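Local coordinates for protein soluble lytic murein transglycosylase (Escherichia coli, PDB 1SLY) that cleaves the glycosidic bonds between N-acetylmuramic acid and N-acetylglucosamine in periplasmic peptidoglycan, leaving 1,6-anhydro-muramic acid ends, and is bound here to the inhibitor bulgecin A, at residues N395-A400 with N482-S487; A386-L391 with N426-L431; G493-M498 with I529-L534; T67-R72 with G382-R387. All blocks are in the same frame, centred on the assembly; numbering follows the deposited sequence.

How the contacts relate
The four contacts follow an arc through an all-helical protein, from its N-terminal region to the inhibitor pocket. Contact 4 joins helix 69-85 to helix 383-393, which also serves contact 2, about 13 Å away between centres. Contacts 1 and 2, centres about 11 Å apart, alternate along the chain, so helices 383-393, 397-408 and 429-438 hold one another around them. Contact 4 closes before contact 1 opens; contact 3 comes last, within the Slt-type region. The loop between helices 468-479 and 499-508 serves contacts 1 and 3, centres about 16 Å apart, and both touch bulgecin A. Contacts 3 and 4 are about 33 Å apart between centres. The series connects ring closure, linking helices and catalytic region.

Contact 1: residues N395-A400 with N482-S487; sequences NLDNTA and NPKVKS. With BLG (4-O-(4-O-sulfonyl-N-acetylglucosamininyl)-5-methylhydroxy-L-proline-taurine), chain B.
The amide nitrogen ND2 of N482 donates to OD1 of N398 over 2.9 Å, the shortest polar bond between the two segments. It is nearly linear at hydrogen (169°), and ND2 meets the oxygen almost end-on to the carbonyl, although the two amide planes are turned 67° apart. N482 opens an Asx turn within a type I beta turn running to V485: its OD1 takes the backbone N of K484 at 2.8 Å, from above the carbonyl plane. One amide therefore fixes the turn with its oxygen and reaches the first turn of helix 397-408 with its nitrogen, CG standing opposite the backbone N (chi1 172°). N398 answers with a second, weak bond from ND2 to the backbone O of K484 (3.3 Å). D397 lies across the turn, its OD2 3.7 Å from CD of P483. K484, bent at chi2, passes obliquely across D397, but its NZ bonds to the backbone O of L521 and stays 5.2 Å from D397 OD1, too far for a salt bridge. The contact joins the L domain to the lysozyme-like Slt domain; farther along the same loop, OG of S487 donates to O10 of bulgecin A at 3.0 Å.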
# COMPACT_ATOMS: atom_id res chain seq x y z
N ASN A 395 -22.90 7.23 -8.31
CA ASN A 395 -21.87 7.12 -7.28
C ASN A 395 -21.19 5.77 -7.18
O ASN A 395 -20.84 5.26 -6.12
CB ASN A 395 -22.45 7.50 -5.93
CG ASN A 395 -23.06 8.88 -6.07
OD1 ASN A 395 -24.22 9.03 -5.78
ND2 ASN A 395 -22.45 9.94 -6.58
N LEU A 396 -20.90 5.20 -8.33
CA LEU A 396 -20.22 3.95 -8.36
C LEU A 396 -18.72 4.24 -8.52
O LEU A 396 -18.07 3.80 -9.47
CB LEU A 396 -20.84 3.14 -9.49
CG LEU A 396 -22.34 2.73 -9.33
CD1 LEU A 396 -22.79 1.94 -10.54
CD2 LEU A 396 -22.53 1.83 -8.14
N ASP A 397 -18.14 4.91 -7.53
CA ASP A 397 -16.73 5.35 -7.53
C ASP A 397 -15.66 4.28 -7.72
O ASP A 397 -14.82 4.45 -8.59
CB ASP A 397 -16.43 6.09 -6.27
CG ASP A 397 -17.24 7.36 -6.26
OD1 ASP A 397 -18.44 7.31 -5.95
OD2 ASP A 397 -16.69 8.43 -6.57
N ASN A 398 -15.66 3.16 -7.05
CA ASN A 398 -14.67 2.11 -7.37
C ASN A 398 -14.82 1.48 -8.75
O ASN A 398 -13.82 1.06 -9.29
CB ASN A 398 -14.71 0.95 -6.39
CG ASN A 398 -14.38 1.43 -4.99
OD1 ASN A 398 -13.73 2.45 -4.78
ND2 ASN A 398 -14.81 0.75 -3.97
N THR A 399 -16.02 1.44 -9.33
CA THR A 399 -16.19 0.90 -10.69
C THR A 399 -15.75 1.96 -11.72
O THR A 399 -15.05 1.66 -12.70
CB THR A 399 -17.68 0.49 -11.00
OG1 THR A 399 -18.11 -0.48 -10.03
CG2 THR A 399 -17.85 -0.18 -12.36
N ALA A 400 -16.10 3.21 -11.45
CA ALA A 400 -15.69 4.34 -12.26
C ALA A 400 -14.18 4.29 -12.29
O ALA A 400 -13.63 4.38 -13.38
CB ALA A 400 -16.15 5.63 -11.64
N ASN A 482 -11.92 9.46 -2.68
CA ASN A 482 -12.90 8.45 -3.06
C ASN A 482 -13.73 7.99 -1.87
O ASN A 482 -13.28 7.21 -1.05
CB ASN A 482 -12.19 7.26 -3.68
CG ASN A 482 -13.01 6.03 -3.96
OD1 ASN A 482 -14.19 5.93 -3.67
ND2 ASN A 482 -12.43 5.01 -4.51
N PRO A 483 -15.01 8.36 -1.88
CA PRO A 483 -16.00 8.02 -0.86
C PRO A 483 -16.12 6.57 -0.50
O PRO A 483 -16.52 6.28 0.63
CB PRO A 483 -17.35 8.49 -1.36
CG PRO A 483 -17.01 9.50 -2.38
CD PRO A 483 -15.73 8.99 -3.00
N LYS A 484 -15.79 5.70 -1.43
CA LYS A 484 -16.06 4.29 -1.21
C LYS A 484 -14.84 3.40 -0.97
O LYS A 484 -14.93 2.15 -0.97
CB LYS A 484 -16.89 3.78 -2.43
CG LYS A 484 -18.11 4.60 -2.92
CD LYS A 484 -19.26 4.87 -1.93
CE LYS A 484 -20.03 6.08 -2.47
NZ LYS A 484 -21.21 6.49 -1.67
N VAL A 485 -13.68 4.00 -0.79
CA VAL A 485 -12.52 3.18 -0.48
C VAL A 485 -12.68 2.41 0.81
O VAL A 485 -13.15 2.94 1.81
CB VAL A 485 -11.18 3.88 -0.18
CG1 VAL A 485 -10.30 3.51 -1.32
CG2 VAL A 485 -11.30 5.38 0.04
N LYS A 486 -12.19 1.20 0.80
CA LYS A 486 -12.08 0.46 2.03
C LYS A 486 -10.68 -0.11 2.16
O LYS A 486 -10.26 -0.85 1.29
CB LYS A 486 -13.06 -0.69 2.06
CG LYS A 486 -14.46 -0.38 2.57
CD LYS A 486 -15.15 -1.70 2.85
CE LYS A 486 -16.49 -1.54 3.55
NZ LYS A 486 -17.08 -2.87 3.85
N SER A 487 -9.90 0.23 3.18
CA SER A 487 -8.54 -0.31 3.40
C SER A 487 -8.49 -1.82 3.58
O SER A 487 -9.49 -2.41 3.98
CB SER A 487 -7.88 0.34 4.64
OG SER A 487 -6.99 -0.49 5.37
C1 BLG B . -6.18 4.05 13.13
C2 BLG B . -7.43 4.50 13.91
C3 BLG B . -7.02 4.67 15.38
C4 BLG B . -6.29 3.43 15.90
C5 BLG B . -5.13 3.00 14.97
O5 BLG B . -5.60 2.86 13.64
O1 BLG B . -6.62 3.87 11.84
N2 BLG B . -8.01 5.70 13.33
C7 BLG B . -9.23 5.82 12.85
O7 BLG B . -10.07 4.92 12.89
C8 BLG B . -9.60 7.18 12.33
O3 BLG B . -8.14 4.90 16.22
O4 BLG B . -5.77 3.80 17.18
S4 BLG B . -6.29 3.12 18.50
O41 BLG B . -7.64 2.60 18.29
O42 BLG B . -6.35 4.12 19.53
O43 BLG B . -5.35 2.09 18.88
C6 BLG B . -4.53 1.66 15.35
O6 BLG B . -5.29 0.96 16.32
CA BLG B . -6.40 4.34 9.67
CB BLG B . -5.67 3.84 10.89
CG BLG B . -5.31 2.45 10.44
CD BLG B . -4.73 2.77 9.03
N BLG B . -5.46 4.03 8.60
C9 BLG B . -6.84 5.79 9.75
O9 BLG B . -5.68 6.49 9.33
C10 BLG B . -4.89 1.68 7.97
O10 BLG B . -5.93 1.14 7.59
N3 BLG B . -3.72 1.49 7.38
C11 BLG B . -3.47 0.59 6.30
C12 BLG B . -3.19 -0.78 6.88
S BLG B . -2.54 -1.69 5.44
OS1 BLG B . -2.64 -3.17 5.82
OS2 BLG B . -3.29 -1.29 4.19
OS3 BLG B . -1.11 -1.27 5.17

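Contact 2: residues A386-L391 with N426-L431; sequences ARVREL and NQWWDL
V388 and R389, neighbours on helix 383-393, approach the indole of W428 at different points on its six-membered ring. CG1 of V388 comes obliquely to CZ3, at 3.7 Å; it is placed there by a chi1 of 166°, which sets this methyl opposite the backbone N. The same methyl lies 4.2 Å from CD2 of L431, so it touches both tryptophan and leucine. R389 meets the indole at CZ2, first with its own CA (3.9 Å) and then with NE (4.1 Å) as the side chain runs past. Its guanidinium and the indole are inclined at 71°, which rules out a parallel cation-pi stack. Beyond the ring, NH2 of R389 faces N426, whose amide sits at the guanidinium edge with the two planes 69° apart. As modelled, the nearest pair, NH2 and ND2, are both donors, so their proximity is no hydrogen bond. N426 also places its CB 3.6 Å above one face of W428, toward the rim, within the same segment. Within the L domain this is apolar packing with a polar margin at R389 and N426, at a helix junction: a Schellman motif with Q427 at C-prime ends helix 413-425, and W428 is the N-cap of helix 429-438. W428 and L431 also touch A423 of helix 413-425 and M392 of helix 383-393, R389 touches Y422, and V388 reaches E403 and W404 of helix 397-408.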
# COMPACT_ATOMS: atom_id res chain seq x y z
N ALA A 386 -18.36 7.77 -21.71
CA ALA A 386 -19.82 7.80 -21.42
C ALA A 386 -20.16 6.80 -20.33
O ALA A 386 -20.98 7.14 -19.48
CB ALA A 386 -20.64 7.48 -22.67
N ARG A 387 -19.51 5.64 -20.27
CA ARG A 387 -19.67 4.73 -19.13
C ARG A 387 -19.19 5.36 -17.83
O ARG A 387 -19.85 5.20 -16.81
CB ARG A 387 -18.90 3.46 -19.27
CG ARG A 387 -19.37 2.62 -20.40
CD ARG A 387 -19.16 1.13 -20.22
NE ARG A 387 -17.79 0.72 -20.47
CZ ARG A 387 -17.21 0.78 -21.66
NH1 ARG A 387 -17.89 1.18 -22.73
NH2 ARG A 387 -15.93 0.43 -21.80
N VAL A 388 -18.07 6.11 -17.87
CA VAL A 388 -17.51 6.82 -16.71
C VAL A 388 -18.52 7.88 -16.31
O VAL A 388 -18.78 8.02 -15.13
CB VAL A 388 -16.13 7.52 -17.04
CG1 VAL A 388 -15.69 8.54 -16.00
CG2 VAL A 388 -15.05 6.45 -17.01
N ARG A 389 -19.14 8.60 -17.23
CA ARG A 389 -20.09 9.64 -16.83
C ARG A 389 -21.26 9.10 -16.01
O ARG A 389 -21.54 9.58 -14.91
CB ARG A 389 -20.55 10.36 -18.08
CG ARG A 389 -21.80 11.20 -17.98
CD ARG A 389 -21.67 12.32 -18.99
NE ARG A 389 -21.00 13.43 -18.29
CZ ARG A 389 -20.43 14.51 -18.83
NH1 ARG A 389 -20.31 14.67 -20.14
NH2 ARG A 389 -19.93 15.44 -18.02
N GLU A 390 -21.82 7.99 -16.51
CA GLU A 390 -22.89 7.27 -15.84
C GLU A 390 -22.48 6.63 -14.52
O GLU A 390 -23.12 6.87 -13.50
CB GLU A 390 -23.46 6.17 -16.71
CG GLU A 390 -24.12 6.66 -17.99
CD GLU A 390 -24.98 7.89 -17.80
OE1 GLU A 390 -26.05 7.79 -17.19
OE2 GLU A 390 -24.57 8.97 -18.27
N LEU A 391 -21.41 5.86 -14.48
CA LEU A 391 -20.97 5.26 -13.23
C LEU A 391 -20.80 6.31 -12.11
O LEU A 391 -21.16 6.03 -10.96
CB LEU A 391 -19.67 4.51 -13.53
CG LEU A 391 -19.83 3.20 -14.26
CD1 LEU A 391 -18.47 2.61 -14.60
CD2 LEU A 391 -20.58 2.25 -13.35
N ASN A 426 -15.95 18.42 -14.02
CA ASN A 426 -17.25 17.79 -13.74
C ASN A 426 -17.45 17.45 -12.25
O ASN A 426 -18.39 16.80 -11.84
CB ASN A 426 -17.37 16.53 -14.57
CG ASN A 426 -17.38 16.74 -16.06
OD1 ASN A 426 -16.69 16.00 -16.76
ND2 ASN A 426 -18.09 17.64 -16.71
N GLN A 427 -16.53 17.89 -11.41
CA GLN A 427 -16.45 17.64 -9.98
C GLN A 427 -16.30 16.19 -9.56
O GLN A 427 -16.67 15.75 -8.48
CB GLN A 427 -17.65 18.24 -9.31
CG GLN A 427 -17.43 19.72 -9.49
CD GLN A 427 -18.34 20.65 -8.75
OE1 GLN A 427 -19.14 20.27 -7.93
NE2 GLN A 427 -18.23 21.92 -9.02
N TRP A 428 -15.63 15.43 -10.42
CA TRP A 428 -15.34 14.02 -10.13
C TRP A 428 -14.00 14.07 -9.43
O TRP A 428 -12.96 13.65 -9.93
CB TRP A 428 -15.21 13.15 -11.41
CG TRP A 428 -16.42 13.10 -12.27
CD1 TRP A 428 -17.71 13.37 -11.90
CD2 TRP A 428 -16.44 12.82 -13.68
NE1 TRP A 428 -18.52 13.29 -13.00
CE2 TRP A 428 -17.78 12.96 -14.11
CE3 TRP A 428 -15.47 12.47 -14.62
CZ2 TRP A 428 -18.17 12.76 -15.43
CZ3 TRP A 428 -15.86 12.28 -15.92
CH2 TRP A 428 -17.19 12.43 -16.31
N TRP A 429 -14.04 14.55 -8.22
CA TRP A 429 -12.79 14.78 -7.51
C TRP A 429 -11.81 13.65 -7.35
O TRP A 429 -10.64 13.89 -7.62
CB TRP A 429 -13.13 15.39 -6.19
CG TRP A 429 -13.58 16.78 -6.52
CD1 TRP A 429 -13.05 17.75 -7.37
CD2 TRP A 429 -14.73 17.32 -5.97
NE1 TRP A 429 -13.83 18.90 -7.37
CE2 TRP A 429 -14.87 18.63 -6.50
CE3 TRP A 429 -15.61 16.75 -5.08
CZ2 TRP A 429 -15.92 19.43 -6.12
CZ3 TRP A 429 -16.65 17.56 -4.71
CH2 TRP A 429 -16.80 18.87 -5.22
N ASP A 430 -12.24 12.44 -7.05
CA ASP A 430 -11.26 11.35 -7.03
C ASP A 430 -10.67 10.99 -8.41
O ASP A 430 -9.53 10.55 -8.56
CB ASP A 430 -11.89 10.10 -6.38
CG ASP A 430 -13.23 9.60 -6.87
OD1 ASP A 430 -13.86 10.24 -7.73
OD2 ASP A 430 -13.67 8.55 -6.37
N LEU A 431 -11.39 11.24 -9.49
CA LEU A 431 -10.87 10.97 -10.82
C LEU A 431 -9.82 11.97 -11.25
O LEU A 431 -8.86 11.59 -11.89
CB LEU A 431 -12.10 10.91 -11.71
CG LEU A 431 -12.64 9.47 -11.95
CD1 LEU A 431 -12.45 8.55 -10.79
CD2 LEU A 431 -14.12 9.58 -12.27

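Contact 3: residues G493-M498 with I529-L534; sequences GLMQIM and IGTSYL. With BLG (4-O-(4-O-sulfonyl-N-acetylglucosamininyl)-5-methylhydroxy-L-proline-taurine), chain B.
The bulgecin pocket of the lysozyme-like Slt domain is backed by the loop before helix 499-508, which packs M495 and I497 against G530 of helix 523-540. The CA atoms of M495 and G530 are 6.0 Å apart, an approach made possible by the absence of a side chain on the glycine, where a CB would point toward the loop. M495 lays its terminal methyl on the helix backbone left bare of a side chain at G530, CE lying 3.6 Å from C of G530, and its bend at the sulfur (chi3 90°) turns that methyl along the helix toward CD2 of L534, 4.4 Å away. I497 meets the same turn: CD1 approaches N of G530 and lies 3.9 Å from CB of I529, the two isoleucines crossing at about a right angle. The type I turn G493-Q496 is held at G493 O, which accepts from the backbone N of Q496 and, on a lone pair in the carbonyl plane, from its NE2 (2.8 Å). Both segments then hold the inhibitor. The backbone N of M498 donates to acetamido O7 of bulgecin A (2.8 Å, 166° at hydrogen), while OH of Y533 accepts from O3 at 2.9 Å, with ring atom CD2 3.7 Å from the acetamido methyl C8. A phenylalanine in place of Y533 would probably leave O3 of bulgecin A without this acceptor. Helix 468-479 flanks the contact through A475 on M495 and Y470 and I474 on L534, while T505 of helix 499-508 touches I529 and Y533.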
# COMPACT_ATOMS: atom_id res chain seq x y z
N GLY A 493 -13.97 4.65 3.97
CA GLY A 493 -14.42 5.93 3.48
C GLY A 493 -13.50 7.10 3.34
O GLY A 493 -12.28 6.97 3.44
N LEU A 494 -14.14 8.25 3.16
CA LEU A 494 -13.48 9.55 2.96
C LEU A 494 -12.34 9.89 3.95
O LEU A 494 -11.29 10.34 3.53
CB LEU A 494 -14.61 10.59 2.99
CG LEU A 494 -14.48 11.72 2.01
CD1 LEU A 494 -14.55 11.10 0.66
CD2 LEU A 494 -15.59 12.76 2.11
N MET A 495 -12.49 9.64 5.24
CA MET A 495 -11.47 9.83 6.25
C MET A 495 -10.97 8.52 6.83
O MET A 495 -10.30 8.47 7.85
CB MET A 495 -12.01 10.68 7.34
CG MET A 495 -11.97 12.06 6.81
SD MET A 495 -13.01 13.15 7.77
CE MET A 495 -11.78 13.68 8.96
N GLN A 496 -11.28 7.43 6.18
CA GLN A 496 -10.78 6.12 6.57
C GLN A 496 -10.82 5.76 8.04
O GLN A 496 -9.84 5.36 8.65
CB GLN A 496 -9.36 5.96 6.06
CG GLN A 496 -9.24 5.93 4.55
CD GLN A 496 -9.69 4.61 3.98
OE1 GLN A 496 -9.02 3.60 4.10
NE2 GLN A 496 -10.85 4.53 3.39
N ILE A 497 -12.05 5.85 8.53
CA ILE A 497 -12.45 5.60 9.92
C ILE A 497 -12.57 4.12 10.18
O ILE A 497 -13.27 3.42 9.44
CB ILE A 497 -13.82 6.24 10.22
CG1 ILE A 497 -13.75 7.72 9.94
CG2 ILE A 497 -14.17 6.06 11.66
CD1 ILE A 497 -14.99 8.54 9.76
N MET A 498 -11.87 3.62 11.16
CA MET A 498 -12.01 2.21 11.49
C MET A 498 -13.38 1.98 12.17
O MET A 498 -13.82 2.82 12.95
CB MET A 498 -10.88 1.78 12.44
CG MET A 498 -9.48 1.74 11.89
SD MET A 498 -9.09 0.22 11.03
CE MET A 498 -8.79 -0.70 12.53
N ILE A 529 -18.50 11.52 11.80
CA ILE A 529 -17.74 10.70 12.76
C ILE A 529 -16.24 11.10 12.68
O ILE A 529 -15.60 11.23 13.71
CB ILE A 529 -17.80 9.14 12.47
CG1 ILE A 529 -19.10 8.46 12.77
CG2 ILE A 529 -16.89 8.43 13.44
CD1 ILE A 529 -20.25 9.14 12.17
N GLY A 530 -15.68 11.40 11.50
CA GLY A 530 -14.25 11.65 11.28
C GLY A 530 -13.74 12.93 11.85
O GLY A 530 -12.78 12.92 12.62
N THR A 531 -14.36 14.05 11.51
CA THR A 531 -14.00 15.33 12.11
C THR A 531 -14.24 15.29 13.63
O THR A 531 -13.54 15.97 14.39
CB THR A 531 -14.82 16.51 11.59
OG1 THR A 531 -16.17 16.22 11.90
CG2 THR A 531 -14.66 16.75 10.10
N SER A 532 -15.15 14.45 14.11
CA SER A 532 -15.31 14.26 15.54
C SER A 532 -14.11 13.55 16.11
O SER A 532 -13.52 14.07 17.06
CB SER A 532 -16.53 13.43 15.86
OG SER A 532 -17.72 14.15 15.55
N TYR A 533 -13.64 12.43 15.56
CA TYR A 533 -12.39 11.79 16.01
C TYR A 533 -11.12 12.68 15.87
O TYR A 533 -10.27 12.72 16.76
CB TYR A 533 -12.11 10.52 15.25
CG TYR A 533 -11.05 9.71 15.95
CD1 TYR A 533 -11.24 9.31 17.26
CD2 TYR A 533 -9.87 9.32 15.30
CE1 TYR A 533 -10.30 8.53 17.90
CE2 TYR A 533 -8.92 8.53 15.94
CZ TYR A 533 -9.16 8.14 17.23
OH TYR A 533 -8.28 7.31 17.86
N LEU A 534 -10.97 13.44 14.79
CA LEU A 534 -9.87 14.37 14.66
C LEU A 534 -9.90 15.51 15.69
O LEU A 534 -8.83 15.83 16.20
CB LEU A 534 -9.90 14.88 13.25
CG LEU A 534 -8.67 15.69 12.82
CD1 LEU A 534 -7.36 14.99 13.17
CD2 LEU A 534 -8.84 15.91 11.33
C1 BLG B . -6.18 4.05 13.13
C2 BLG B . -7.43 4.50 13.91
C3 BLG B . -7.02 4.67 15.38
C4 BLG B . -6.29 3.43 15.90
C5 BLG B . -5.13 3.00 14.97
O5 BLG B . -5.60 2.86 13.64
O1 BLG B . -6.62 3.87 11.84
N2 BLG B . -8.01 5.70 13.33
C7 BLG B . -9.23 5.82 12.85
O7 BLG B . -10.07 4.92 12.89
C8 BLG B . -9.60 7.18 12.33
O3 BLG B . -8.14 4.90 16.22
O4 BLG B . -5.77 3.80 17.18
S4 BLG B . -6.29 3.12 18.50
O41 BLG B . -7.64 2.60 18.29
O42 BLG B . -6.35 4.12 19.53
O43 BLG B . -5.35 2.09 18.88
C6 BLG B . -4.53 1.66 15.35
O6 BLG B . -5.29 0.96 16.32
CA BLG B . -6.40 4.34 9.67
CB BLG B . -5.67 3.84 10.89
CG BLG B . -5.31 2.45 10.44
CD BLG B . -4.73 2.77 9.03
N BLG B . -5.46 4.03 8.60
C9 BLG B . -6.84 5.79 9.75
O9 BLG B . -5.68 6.49 9.33
C10 BLG B . -4.89 1.68 7.97
O10 BLG B . -5.93 1.14 7.59
N3 BLG B . -3.72 1.49 7.38
C11 BLG B . -3.47 0.59 6.30
C12 BLG B . -3.19 -0.78 6.88
S BLG B . -2.54 -1.69 5.44
OS1 BLG B . -2.64 -3.17 5.82
OS2 BLG B . -3.29 -1.29 4.19
OS3 BLG B . -1.11 -1.27 5.17

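Contact 4: residues T67-R72 with G382-R387; sequences TLPPAR and GPEMAR
T67 and E384 are the closest residues by backbone, their CA atoms 7.3 Å apart, where the loop leading into helix 69-85 meets the first turn of helix 383-393. R387, one turn after E384, sends its guanidinium to T67: NH2 donates to OG1 at 2.9 Å, with an angle of 146° at hydrogen and the oxygen only 12° out of the guanidinium plane. T67 has a chi1 of 57°, which points OG1 at the guanidinium edge of R387. L68 crosses the arginine at about a right angle and sets CD1 obliquely beside NE, 3.3 Å away. NE itself forms a salt bridge with E403 of helix 397-408. OE2 of E384 and the backbone O of T67, 3.0 Å apart, are both acceptors and form no hydrogen bond as modelled; OE2 is also close to the E403 carboxylate. The ion pair of OE2 with NH2 of R387 is long at 4.0 Å. A methionine in place of R387 would probably leave OG1 of T67 without this donor and strip E403 of its cationic mate. Joining segments 310 residues apart in sequence, the contact belongs to the closure of the ring of helices characteristic of Slt70, where the N-terminal region meets the L domain.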
# COMPACT_ATOMS: atom_id res chain seq x y z
N THR A 67 -12.71 -2.99 -24.01
CA THR A 67 -12.39 -1.95 -23.02
C THR A 67 -13.11 -2.04 -21.68
O THR A 67 -12.91 -1.25 -20.75
CB THR A 67 -12.69 -0.53 -23.54
OG1 THR A 67 -14.07 -0.35 -23.95
CG2 THR A 67 -11.75 -0.30 -24.71
N LEU A 68 -13.93 -3.06 -21.55
CA LEU A 68 -14.74 -3.19 -20.35
C LEU A 68 -14.11 -4.07 -19.26
O LEU A 68 -14.03 -5.31 -19.38
CB LEU A 68 -16.11 -3.73 -20.76
CG LEU A 68 -17.19 -3.82 -19.70
CD1 LEU A 68 -17.96 -2.51 -19.69
CD2 LEU A 68 -18.01 -5.08 -19.94
N PRO A 69 -13.77 -3.45 -18.11
CA PRO A 69 -13.16 -4.14 -16.98
C PRO A 69 -13.79 -5.49 -16.60
O PRO A 69 -13.01 -6.44 -16.52
CB PRO A 69 -13.21 -3.08 -15.91
CG PRO A 69 -12.94 -1.85 -16.69
CD PRO A 69 -13.89 -2.00 -17.83
N PRO A 70 -15.11 -5.72 -16.40
CA PRO A 70 -15.67 -7.06 -16.08
C PRO A 70 -15.55 -8.13 -17.18
O PRO A 70 -15.73 -9.31 -16.88
CB PRO A 70 -17.11 -6.83 -15.74
CG PRO A 70 -17.12 -5.37 -15.46
CD PRO A 70 -16.24 -4.78 -16.47
N ALA A 71 -15.27 -7.76 -18.44
CA ALA A 71 -15.08 -8.73 -19.53
C ALA A 71 -13.81 -9.53 -19.27
O ALA A 71 -13.79 -10.76 -19.40
CB ALA A 71 -14.92 -8.04 -20.84
N ARG A 72 -12.77 -8.87 -18.79
CA ARG A 72 -11.52 -9.56 -18.41
C ARG A 72 -11.62 -10.53 -17.21
O ARG A 72 -11.14 -11.67 -17.24
CB ARG A 72 -10.51 -8.46 -18.17
CG ARG A 72 -10.39 -7.73 -19.53
CD ARG A 72 -9.88 -6.34 -19.28
NE ARG A 72 -10.09 -5.35 -20.33
CZ ARG A 72 -9.64 -4.10 -20.20
NH1 ARG A 72 -8.97 -3.74 -19.10
NH2 ARG A 72 -9.82 -3.20 -21.16
N GLY A 382 -15.50 9.62 -26.31
CA GLY A 382 -15.76 8.19 -26.49
C GLY A 382 -16.98 7.46 -25.84
O GLY A 382 -17.72 7.91 -24.95
N PRO A 383 -17.09 6.18 -26.22
CA PRO A 383 -17.68 5.11 -25.40
C PRO A 383 -17.22 4.98 -23.93
O PRO A 383 -18.06 5.01 -23.04
CB PRO A 383 -17.38 3.86 -26.19
CG PRO A 383 -17.53 4.40 -27.56
CD PRO A 383 -16.70 5.64 -27.52
N GLU A 384 -15.91 4.88 -23.61
CA GLU A 384 -15.54 4.63 -22.22
C GLU A 384 -15.84 5.84 -21.33
O GLU A 384 -16.39 5.71 -20.24
CB GLU A 384 -14.05 4.23 -22.14
CG GLU A 384 -13.85 3.47 -20.79
CD GLU A 384 -12.60 2.62 -20.49
OE1 GLU A 384 -11.47 2.96 -20.93
OE2 GLU A 384 -12.72 1.59 -19.78
N MET A 385 -15.69 7.03 -21.88
CA MET A 385 -16.00 8.24 -21.14
C MET A 385 -17.48 8.31 -20.88
O MET A 385 -17.88 8.85 -19.85
CB MET A 385 -15.55 9.47 -21.94
CG MET A 385 -15.71 10.85 -21.27
SD MET A 385 -14.81 10.99 -19.72
CE MET A 385 -13.15 10.95 -20.36
N ALA A 386 -18.36 7.77 -21.71
CA ALA A 386 -19.82 7.80 -21.42
C ALA A 386 -20.16 6.80 -20.33
O ALA A 386 -20.98 7.14 -19.48
CB ALA A 386 -20.64 7.48 -22.67
N ARG A 387 -19.51 5.64 -20.27
CA ARG A 387 -19.67 4.73 -19.13
C ARG A 387 -19.19 5.36 -17.83
O ARG A 387 -19.85 5.20 -16.81
CB ARG A 387 -18.90 3.46 -19.27
CG ARG A 387 -19.37 2.62 -20.40
CD ARG A 387 -19.16 1.13 -20.22
NE ARG A 387 -17.79 0.72 -20.47
CZ ARG A 387 -17.21 0.78 -21.66
NH1 ARG A 387 -17.89 1.18 -22.73
NH2 ARG A 387 -15.93 0.43 -21.80